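Local coordinates for flagellar motor switch protein fliG (Aquifex aeolicus, PDB 3HJL) that probably forms part of the rotor-mounted switch complex at the base of the flagellar basal body, which contacts motor components that set the direction of rotation, at residues E241-L246 and Q276-N281. Residues are numbered along the deposited sequence; the frame is centred on the assembly and turned at random.
Sequences EDIRKL and QKFLSN
K277 extends from helix 272-279 to backbone carbonyls of the 3-10 turn 241-244 and of the loop that leads into helix 248-255. Its CG stands anti to the backbone N (chi1 -169°), and the chain then passes beside the turn, with CD 3.5 Å from I243 O. CE comes close to two carbonyl oxygens, 3.2 Å from I243 O and 3.0 Å from L246 O. A final bend at chi4 (63°) turns NZ to L246 O for a weak hydrogen bond of 3.0 Å, the one polar bond between the segments. I243 O already accepts the backbone N-H of L246, and toward K277 it meets only the methylenes CD and CE.

Apolar packing lies beside the lysine. I243 and F278, both buried, cross at about a right angle, and the isoleucine meets the outer end of the ring: CD1 sits at the edge, in the ring plane, 3.8 Å from F278 CE2, while CG2 approaches the same carbon at a similar distance. I243 also touches I274, one turn earlier on helix 272-279, so the turn packs along that helix.

Polar and charged groups flank the contact. The guanidinium of R244 has E241 OE1 at its edge, in plane, in a long salt bridge (NH1 to OE1 3.4 Å), but its NE pairs with D273 of helix 272-279, a further, ionic tie between the turn and that helix. N281 ND2 bonds weakly to K277 O and also reaches D248 at the start of helix 248-255.

An alanine at K277 would probably leave L246 O without its ammonium partner and open a gap beside the I243 carbonyl. Within the C-terminal domain, the turn and helix 272-279 are thus joined by an aliphatic-aromatic contact, an arginine-aspartate pair and a lysine whose ammonium would probably offset the partial negative charge of nearby carbonyl oxygens, though its bond is weak.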
loop_
_atom_site.group_PDB
_atom_site.type_symbol
_atom_site.label_atom_id
_atom_site.label_comp_id
_atom_site.label_asym_id
_atom_site.label_seq_id
_atom_site.Cartn_x
_atom_site.Cartn_y
_atom_site.Cartn_z
ATOM N N GLU A 241 -14.910 33.085 -5.509
ATOM C CA GLU A 241 -16.339 33.368 -5.473
ATOM C C GLU A 241 -16.716 34.282 -4.288
ATOM O O GLU A 241 -17.652 35.076 -4.402
ATOM C CB GLU A 241 -17.136 32.058 -5.407
ATOM C CG GLU A 241 -16.966 31.120 -6.632
ATOM C CD GLU A 241 -17.677 31.613 -7.890
ATOM O OE1 GLU A 241 -18.886 31.328 -8.048
ATOM O OE2 GLU A 241 -17.004 32.211 -8.760
ATOM N N ASP A 242 -15.938 34.234 -3.195
ATOM C CA ASP A 242 -16.196 35.071 -1.997
ATOM C C ASP A 242 -15.907 36.566 -2.204
ATOM O O ASP A 242 -16.148 37.371 -1.306
ATOM C CB ASP A 242 -15.397 34.572 -0.777
ATOM C CG ASP A 242 -15.759 33.157 -0.371
ATOM O OD1 ASP A 242 -16.971 32.817 -0.363
ATOM O OD2 ASP A 242 -14.827 32.396 -0.002
ATOM N N ILE A 243 -15.375 36.937 -3.365
ATOM C CA ILE A 243 -15.228 38.349 -3.734
ATOM C C ILE A 243 -16.597 39.094 -3.691
ATOM O O ILE A 243 -16.645 40.294 -3.404
ATOM C CB ILE A 243 -14.528 38.494 -5.120
ATOM C CG1 ILE A 243 -13.050 38.084 -5.000
ATOM C CG2 ILE A 243 -14.615 39.928 -5.626
ATOM C CD1 ILE A 243 -12.273 38.076 -6.326
ATOM N N ARG A 244 -17.689 38.361 -3.933
ATOM C CA ARG A 244 -19.063 38.874 -3.773
ATOM C C ARG A 244 -19.358 39.448 -2.374
ATOM O O ARG A 244 -20.134 40.399 -2.246
ATOM C CB ARG A 244 -20.078 37.752 -4.022
ATOM C CG ARG A 244 -20.176 37.244 -5.442
ATOM C CD ARG A 244 -21.418 36.396 -5.577
ATOM N NE ARG A 244 -21.508 35.700 -6.858
ATOM C CZ ARG A 244 -20.854 34.585 -7.173
ATOM N NH1 ARG A 244 -20.070 33.963 -6.295
ATOM N NH2 ARG A 244 -21.029 34.056 -8.379
ATOM N N LYS A 245 -18.797 38.821 -1.336
ATOM C CA LYS A 245 -19.006 39.253 0.059
ATOM C C LYS A 245 -18.351 40.607 0.383
ATOM O O LYS A 245 -18.813 41.321 1.277
ATOM C CB LYS A 245 -18.454 38.208 1.041
ATOM C CG LYS A 245 -19.094 36.822 0.967
ATOM C CD LYS A 245 -18.402 35.865 1.931
ATOM C CE LYS A 245 -18.988 34.466 1.862
ATOM N NZ LYS A 245 -18.275 33.510 2.765
ATOM N N LEU A 246 -17.276 40.944 -0.333
ATOM C CA LEU A 246 -16.522 42.174 -0.081
ATOM C C LEU A 246 -17.307 43.437 -0.461
ATOM O O LEU A 246 -18.211 43.387 -1.297
ATOM C CB LEU A 246 -15.184 42.144 -0.843
ATOM C CG LEU A 246 -14.222 40.996 -0.513
ATOM C CD1 LEU A 246 -12.970 41.100 -1.346
ATOM C CD2 LEU A 246 -13.876 40.960 0.979
ATOM N N GLN A 276 -18.531 42.694 -12.912
ATOM C CA GLN A 276 -19.121 44.018 -12.650
ATOM C C GLN A 276 -18.732 44.598 -11.290
ATOM O O GLN A 276 -18.695 45.818 -11.128
ATOM C CB GLN A 276 -20.656 43.986 -12.779
ATOM C CG GLN A 276 -21.188 43.693 -14.188
ATOM C CD GLN A 276 -20.695 44.679 -15.245
ATOM O OE1 GLN A 276 -20.408 45.847 -14.952
ATOM N NE2 GLN A 276 -20.593 44.204 -16.485
ATOM N N LYS A 277 -18.439 43.732 -10.326
ATOM C CA LYS A 277 -17.987 44.167 -9.006
ATOM C C LYS A 277 -16.658 44.926 -9.087
ATOM O O LYS A 277 -16.477 45.939 -8.408
ATOM C CB LYS A 277 -17.858 42.961 -8.076
ATOM C CG LYS A 277 -17.643 43.324 -6.640
ATOM C CD LYS A 277 -18.329 42.352 -5.690
ATOM C CE LYS A 277 -18.314 42.866 -4.263
ATOM N NZ LYS A 277 -19.065 44.146 -4.090
ATOM N N PHE A 278 -15.744 44.437 -9.929
ATOM C CA PHE A 278 -14.461 45.109 -10.168
ATOM C C PHE A 278 -14.610 46.303 -11.119
ATOM O O PHE A 278 -14.149 47.399 -10.808
ATOM C CB PHE A 278 -13.411 44.130 -10.710
ATOM C CG PHE A 278 -12.768 43.279 -9.646
ATOM C CD1 PHE A 278 -11.795 43.817 -8.809
ATOM C CD2 PHE A 278 -13.102 41.933 -9.503
ATOM C CE1 PHE A 278 -11.186 43.039 -7.836
ATOM C CE2 PHE A 278 -12.486 41.141 -8.528
ATOM C CZ PHE A 278 -11.530 41.691 -7.701
ATOM N N LEU A 279 -15.274 46.080 -12.256
ATOM C CA LEU A 279 -15.491 47.119 -13.278
ATOM C C LEU A 279 -16.220 48.375 -12.777
ATOM O O LEU A 279 -15.897 49.485 -13.202
ATOM C CB LEU A 279 -16.255 46.544 -14.479
ATOM C CG LEU A 279 -15.516 45.514 -15.334
ATOM C CD1 LEU A 279 -16.498 44.806 -16.251
ATOM C CD2 LEU A 279 -14.374 46.160 -16.134
ATOM N N SER A 280 -17.184 48.202 -11.876
ATOM C CA SER A 280 -17.947 49.333 -11.328
ATOM C C SER A 280 -17.147 50.205 -10.360
ATOM O O SER A 280 -17.593 51.295 -10.017
ATOM C CB SER A 280 -19.201 48.838 -10.614
ATOM O OG SER A 280 -18.857 48.083 -9.469
ATOM N N ASN A 281 -16.005 49.703 -9.886
ATOM C CA ASN A 281 -15.124 50.444 -8.980
ATOM C C ASN A 281 -13.907 51.083 -9.669
ATOM O O ASN A 281 -13.104 51.751 -9.014
ATOM C CB ASN A 281 -14.697 49.535 -7.823
ATOM C CG ASN A 281 -15.820 49.318 -6.810
ATOM O OD1 ASN A 281 -16.376 50.273 -6.277
ATOM N ND2 ASN A 281 -16.152 48.058 -6.545
#